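Local coordinates for protein DNA endonuclease I-CvuI (Chlorella vulgaris, PDB 5A77) that cleaves double-stranded DNA as a homing endonuclease of the LAGLIDADG family and probably takes part in the homing of its intron, at residues T89-L94 / K106-I111. Residues are numbered along the deposited sequence; the frame is centred on the assembly and turned at random.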
# COMPACT_ATOMS: atom_id res chain seq x y z
N THR B 89 13.66 14.15 9.16
CA THR B 89 14.45 12.96 9.45
C THR B 89 13.85 11.66 8.90
O THR B 89 14.58 10.75 8.52
CB THR B 89 14.67 12.85 10.95
OG1 THR B 89 15.43 13.98 11.38
CG2 THR B 89 15.43 11.58 11.31
N THR B 90 12.54 11.58 8.82
CA THR B 90 11.94 10.38 8.26
C THR B 90 12.08 10.34 6.73
O THR B 90 12.26 9.28 6.14
CB THR B 90 10.45 10.26 8.66
OG1 THR B 90 10.35 10.22 10.09
CG2 THR B 90 9.85 8.99 8.09
N LEU B 91 12.02 11.50 6.10
CA LEU B 91 11.98 11.55 4.65
C LEU B 91 13.31 11.14 4.00
O LEU B 91 13.29 10.37 3.03
CB LEU B 91 11.55 12.94 4.19
CG LEU B 91 10.03 13.04 4.37
CD1 LEU B 91 9.49 14.43 4.07
CD2 LEU B 91 9.34 12.00 3.51
N GLU B 92 14.39 11.60 4.57
CA GLU B 92 15.71 11.26 4.13
C GLU B 92 16.01 9.77 4.28
O GLU B 92 16.94 9.27 3.70
CB GLU B 92 16.74 12.12 4.88
CG GLU B 92 16.20 13.28 5.72
CD GLU B 92 17.21 14.40 5.95
OE1 GLU B 92 17.29 15.30 5.10
OE2 GLU B 92 17.91 14.41 6.97
N LYS B 93 15.23 9.07 5.07
CA LYS B 93 15.34 7.62 5.23
C LYS B 93 14.69 6.95 4.05
O LYS B 93 15.26 6.04 3.46
CB LYS B 93 14.70 7.16 6.54
CG LYS B 93 15.64 7.20 7.72
CD LYS B 93 14.86 7.23 9.01
CE LYS B 93 15.78 7.49 10.18
NZ LYS B 93 14.98 7.85 11.39
N LEU B 94 13.50 7.42 3.71
CA LEU B 94 12.67 6.80 2.67
C LEU B 94 13.03 7.27 1.26
O LEU B 94 13.00 6.48 0.32
CB LEU B 94 11.20 7.09 2.95
CG LEU B 94 10.78 6.53 4.31
CD1 LEU B 94 9.32 6.82 4.65
CD2 LEU B 94 11.06 5.04 4.33
N LYS B 106 9.97 15.47 -1.75
CA LYS B 106 10.91 16.52 -2.10
C LYS B 106 10.31 17.91 -1.88
O LYS B 106 10.97 18.82 -1.37
CB LYS B 106 11.37 16.35 -3.54
CG LYS B 106 12.88 16.35 -3.71
CD LYS B 106 13.51 15.09 -3.13
CE LYS B 106 15.04 15.15 -3.20
NZ LYS B 106 15.58 16.27 -2.38
N LEU B 107 9.04 18.06 -2.25
CA LEU B 107 8.35 19.33 -2.02
C LEU B 107 8.26 19.62 -0.52
O LEU B 107 8.65 20.69 -0.07
CB LEU B 107 6.96 19.32 -2.66
CG LEU B 107 6.98 19.41 -4.19
CD1 LEU B 107 5.58 19.50 -4.76
CD2 LEU B 107 7.81 20.60 -4.65
N VAL B 108 7.78 18.64 0.25
CA VAL B 108 7.68 18.77 1.70
C VAL B 108 9.03 19.08 2.36
O VAL B 108 9.10 19.84 3.33
CB VAL B 108 7.06 17.50 2.33
CG1 VAL B 108 7.20 17.52 3.85
CG2 VAL B 108 5.59 17.39 1.94
N LEU B 109 10.12 18.54 1.82
CA LEU B 109 11.44 18.91 2.33
C LEU B 109 11.82 20.36 1.97
O LEU B 109 12.55 21.01 2.73
CB LEU B 109 12.51 17.95 1.82
CG LEU B 109 12.45 16.57 2.47
CD1 LEU B 109 13.53 15.66 1.94
CD2 LEU B 109 12.53 16.69 3.99
N GLN B 110 11.34 20.87 0.83
CA GLN B 110 11.55 22.28 0.50
C GLN B 110 10.73 23.15 1.44
O GLN B 110 11.15 24.27 1.79
CB GLN B 110 11.19 22.59 -0.96
CG GLN B 110 12.28 22.23 -1.98
CD GLN B 110 13.64 22.72 -1.56
OE1 GLN B 110 13.79 23.86 -1.12
NE2 GLN B 110 14.65 21.87 -1.69
N ILE B 111 9.56 22.66 1.86
CA ILE B 111 8.75 23.39 2.83
C ILE B 111 9.36 23.40 4.23
O ILE B 111 9.31 24.41 4.93
CB ILE B 111 7.33 22.81 2.96
CG1 ILE B 111 6.61 22.82 1.61
CG2 ILE B 111 6.53 23.59 4.00
CD1 ILE B 111 5.14 22.46 1.72
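Leu91 meets Val108 and Leu109 through branched aliphatic groups alone, so no ring or other flat group presents a face or an edge here. The contact joins helices 84-94 and 102-114 of the LAGLIDADG fold, in which helices back an antiparallel sheet; Leu91 and Val108 both also touch Ile25 of strand 23-31, and Val108 reaches Val43 of strand 39-50. The helices come together at Leu91 and Leu109, whose CA atoms are 7.7 Å apart, a separation that the two leucines bridge with their methyl branches. The two leucines run antiparallel alongside each other, each heading for the other's helix: Leu91 CD1 lies 3.8 Å from Leu109 CD2, while Leu91 CB faces both branches of the fork, with Leu109 CD1 at 4.0 Å. Leucine suits both places because its fork, set one carbon beyond CB, reaches across this gap with purely apolar atoms. CB of Leu109 already points at the other helix, and with CG anti to the carbonyl carbon (chi1 -72°) the fork comes up against Leu91. Shortening Leu109 to an alanine removes CG and both methyls, and would probably open a gap beside Leu91 CB and CD1, leaving Val108 as the remaining neighbour on this helix segment. Valine suits its place because the branch at CB keeps both methyls near its own helix, within reach of Leu91 as well as of the sheet; it lies roughly perpendicular to Leu91. The side of Leu91 CD1 toward Val108 is met by a single methyl, CG1, at 3.9 Å.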